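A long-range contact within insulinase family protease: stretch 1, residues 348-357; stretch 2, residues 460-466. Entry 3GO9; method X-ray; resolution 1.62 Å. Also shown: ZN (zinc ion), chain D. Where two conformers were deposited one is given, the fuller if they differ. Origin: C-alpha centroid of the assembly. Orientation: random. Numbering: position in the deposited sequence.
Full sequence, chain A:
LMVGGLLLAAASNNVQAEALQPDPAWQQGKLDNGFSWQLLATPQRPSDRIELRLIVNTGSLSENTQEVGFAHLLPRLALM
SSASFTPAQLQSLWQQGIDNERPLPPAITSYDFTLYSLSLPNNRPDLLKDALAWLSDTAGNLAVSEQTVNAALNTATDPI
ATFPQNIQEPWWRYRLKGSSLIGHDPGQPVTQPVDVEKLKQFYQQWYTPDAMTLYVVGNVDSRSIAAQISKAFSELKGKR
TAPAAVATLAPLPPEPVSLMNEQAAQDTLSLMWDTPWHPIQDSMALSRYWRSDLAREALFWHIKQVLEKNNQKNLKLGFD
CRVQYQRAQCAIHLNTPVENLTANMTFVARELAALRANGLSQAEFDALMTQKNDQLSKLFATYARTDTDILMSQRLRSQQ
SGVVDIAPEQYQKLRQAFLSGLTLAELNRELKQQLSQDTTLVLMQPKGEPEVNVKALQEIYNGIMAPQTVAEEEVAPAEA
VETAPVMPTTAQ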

# COMPACT_ATOMS: atom_id res chain seq x y z
N VAL A 348 -8.92 -26.80 4.83
CA VAL A 348 -8.15 -25.73 5.48
C VAL A 348 -8.42 -25.66 6.99
O VAL A 348 -7.51 -25.46 7.76
N ALA A 349 -9.68 -25.76 7.40
CA ALA A 349 -10.05 -25.62 8.81
C ALA A 349 -9.40 -26.72 9.63
O ALA A 349 -8.98 -26.52 10.76
N ARG A 350 -9.26 -27.90 9.06
CA ARG A 350 -8.59 -28.96 9.83
C ARG A 350 -7.10 -28.69 9.97
O ARG A 350 -6.50 -29.03 11.00
N GLU A 351 -6.50 -28.05 8.98
CA GLU A 351 -5.10 -27.62 9.14
C GLU A 351 -4.95 -26.55 10.24
O GLU A 351 -4.05 -26.60 11.07
N LEU A 352 -5.84 -25.58 10.21
CA LEU A 352 -5.80 -24.54 11.24
C LEU A 352 -6.00 -25.10 12.68
O LEU A 352 -5.31 -24.70 13.60
N ALA A 353 -6.91 -26.05 12.82
CA ALA A 353 -7.18 -26.68 14.09
C ALA A 353 -5.93 -27.42 14.59
O ALA A 353 -5.59 -27.34 15.77
N ALA A 354 -5.29 -28.14 13.68
CA ALA A 354 -4.06 -28.88 14.04
C ALA A 354 -2.92 -27.94 14.38
O ALA A 354 -2.19 -28.14 15.37
N LEU A 355 -2.75 -26.88 13.60
CA LEU A 355 -1.69 -25.92 13.86
C LEU A 355 -1.91 -25.13 15.16
O LEU A 355 -0.95 -24.86 15.90
N ARG A 356 -3.15 -24.79 15.42
CA ARG A 356 -3.53 -24.16 16.70
C ARG A 356 -3.13 -25.05 17.88
O ARG A 356 -2.62 -24.55 18.90
N ALA A 357 -3.43 -26.33 17.79
CA ALA A 357 -3.23 -27.23 18.92
C ALA A 357 -1.78 -27.62 19.10
O ALA A 357 -1.27 -27.58 20.24
N ILE A 460 -20.48 -25.36 10.46
CA ILE A 460 -19.57 -26.43 10.02
C ILE A 460 -18.13 -26.09 10.42
O ILE A 460 -17.42 -26.89 11.03
N TYR A 461 -17.72 -24.87 10.11
CA TYR A 461 -16.41 -24.36 10.46
C TYR A 461 -16.20 -24.40 11.97
O TYR A 461 -15.16 -24.87 12.46
N ASN A 462 -17.18 -23.90 12.72
CA ASN A 462 -17.06 -23.92 14.19
C ASN A 462 -16.86 -25.33 14.74
O ASN A 462 -16.11 -25.54 15.69
N GLY A 463 -17.50 -26.31 14.10
CA GLY A 463 -17.35 -27.71 14.52
C GLY A 463 -15.91 -28.18 14.45
O GLY A 463 -15.41 -28.82 15.37
N ILE A 464 -15.22 -27.80 13.38
CA ILE A 464 -13.83 -28.23 13.17
C ILE A 464 -12.90 -27.51 14.12
O ILE A 464 -11.93 -28.08 14.63
N MSE A 465 -13.16 -26.23 14.34
CA MSE A 465 -12.31 -25.44 15.19
C MSE A 465 -12.54 -25.69 16.72
O MSE A 465 -11.74 -25.24 17.53
N ALA A 466 -13.61 -26.38 17.09
CA ALA A 466 -13.79 -26.89 18.47
C ALA A 466 -12.77 -27.99 18.76
O ALA A 466 -11.84 -27.80 19.53

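Residues 348-357 and 460-466 pack as two helical segments running in broadly the same direction, their axes inclined by 30° and approaching to 9.1 Å. Ala349 and Ala353 both point toward the second stretch, and the CA atoms of Ala353 and Met465 are 5.4 Å apart. Together the stretches bury 399 Å², most of it through Met465, Ile464, Ala349 and Arg356.

Met465, a selenomethionine, gives up the most surface to the partner helix. Its CA-to-CB bond points sideways, but an m, m, m conformation brings the end of the chain back to the first helix, where it fits as a knob into a hole formed by Ala349, Leu352, Ala353 and Arg356. The selenium lies 3.5 Å from Ala349 O, a backbone oxygen that also accepts the helical hydrogen bond from Ala353 N, and SE is 4.0 Å from Leu352 CB. The terminal methyl reaches further along the groove: Met465 CE is 3.6 Å from Ala353 N and 4.0 Å from Ala353 CB. The contact thus involves backbone atoms of the first helix as well as its side chains.

The CA-to-CB bond of Ile464 points toward the first helix, with chi1 in m and chi2 in t. Its CG2 methyl lies 3.7 Å from Ala349 CB and 3.5 Å from Ala349 O, while Arg350 CG approaches the same Ile464 CG2 to 3.6 Å. Arg350 itself leaves sideways, its m, t start laying the aliphatic portion along the margin of the contact. Ala353 CB also faces across, 3.7 Å from Ile464 O.

On the buried flank, Tyr461 adopts a t rotamer. Its CA-to-CB bond is sideways, yet the ring extends back to the first helix, so that Tyr461 CD1 comes within 3.9 Å of Ala349 CB and Tyr461 OH within 3.9 Å of Leu352 CD1. The latter is a van der Waals contact with a methyl group. Leu352, in the m, t rotamer, points inward and helps to close this side.

The polar component centres on Arg356. Its t, t, p side chain spans the gap to bring the guanidinium to the backbone of Met465, whose carbonyl accepts two hydrogen bonds. That from Arg356 NH2 to Met465 O is very short, 2.4 Å, whereas that from Arg356 NH1 to the same Met465 O is weak, at 2.9 Å with an angle of 127°. The Met465 methyl lies over one face of the guanidinium, with CE 3.6 Å from Arg356 NH1, so Met465 meets this group through both its side chain and its backbone.

Glu351 points away from the second helix and takes no part in the packing. Its m, m conformation instead directs the carboxylate to the zinc ion, with Glu351 OE1 2.0 Å from ZN; a water, also 2.0 Å from ZN through its O atom, and one atom from elsewhere in the structure are further ligands.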

# COMPACT_ATOMS: atom_id res chain seq x y z
CB VAL A 348 -8.37 -24.36 4.79
CG1 VAL A 348 -7.66 -23.26 5.55
CG2 VAL A 348 -7.88 -24.41 3.35
CB ALA A 349 -11.54 -25.69 9.00
CB ARG A 350 -8.88 -30.32 9.20
CG ARG A 350 -10.35 -30.77 9.43
CD ARG A 350 -10.67 -32.08 8.82
NE ARG A 350 -9.78 -32.28 7.68
CZ ARG A 350 -9.17 -33.41 7.37
NH1 ARG A 350 -9.36 -34.52 8.08
NH2 ARG A 350 -8.37 -33.43 6.31
CB GLU A 351 -4.54 -27.03 7.87
CG GLU A 351 -4.32 -28.01 6.80
CD GLU A 351 -3.42 -29.14 7.26
OE1 GLU A 351 -2.33 -28.82 7.77
OE2 GLU A 351 -3.82 -30.33 7.13
CB LEU A 352 -6.79 -23.44 10.97
CG LEU A 352 -6.66 -22.68 9.64
CD1 LEU A 352 -7.84 -21.71 9.59
CD2 LEU A 352 -5.32 -22.01 9.43
CB ALA A 353 -8.31 -27.61 14.00
CB ALA A 354 -3.66 -29.86 12.88
CB LEU A 355 -1.50 -24.95 12.69
CG LEU A 355 -0.87 -25.57 11.41
CD1 LEU A 355 -1.18 -24.67 10.17
CD2 LEU A 355 0.63 -25.87 11.55
CB ARG A 356 -5.02 -23.89 16.76
CG ARG A 356 -5.41 -23.00 17.91
CD ARG A 356 -6.92 -22.82 17.95
NE ARG A 356 -7.60 -24.11 18.08
CZ ARG A 356 -8.92 -24.27 17.99
NH1 ARG A 356 -9.73 -23.23 17.84
NH2 ARG A 356 -9.43 -25.50 18.10
CB ALA A 357 -4.09 -28.48 18.74
CB ILE A 460 -19.69 -26.66 8.49
CG1 ILE A 460 -21.03 -27.31 8.14
CG2 ILE A 460 -18.56 -27.53 7.95
CD1 ILE A 460 -21.35 -27.35 6.63
CB TYR A 461 -16.24 -22.91 9.94
CG TYR A 461 -14.89 -22.33 10.27
CD1 TYR A 461 -13.79 -22.52 9.45
CD2 TYR A 461 -14.71 -21.54 11.41
CE1 TYR A 461 -12.57 -21.99 9.78
CE2 TYR A 461 -13.53 -21.01 11.73
CZ TYR A 461 -12.44 -21.23 10.92
OH TYR A 461 -11.23 -20.70 11.21
CB ASN A 462 -18.29 -23.27 14.83
CG ASN A 462 -18.30 -21.76 14.65
OD1 ASN A 462 -17.29 -21.15 14.24
ND2 ASN A 462 -19.44 -21.15 14.96
CB ILE A 464 -13.38 -28.01 11.72
CG1 ILE A 464 -14.22 -28.87 10.77
CG2 ILE A 464 -11.88 -28.30 11.56
CD1 ILE A 464 -14.27 -28.32 9.36
CB MSE A 465 -12.49 -23.97 14.85
CG MSE A 465 -11.92 -23.51 13.53
SE MSE A 465 -10.11 -24.17 13.03
CE MSE A 465 -9.16 -23.73 14.30
CB ALA A 466 -15.25 -27.43 18.67
ZN ZN D . -0.88 -29.89 8.60
O HOH W 1 -1.26 -30.12 10.53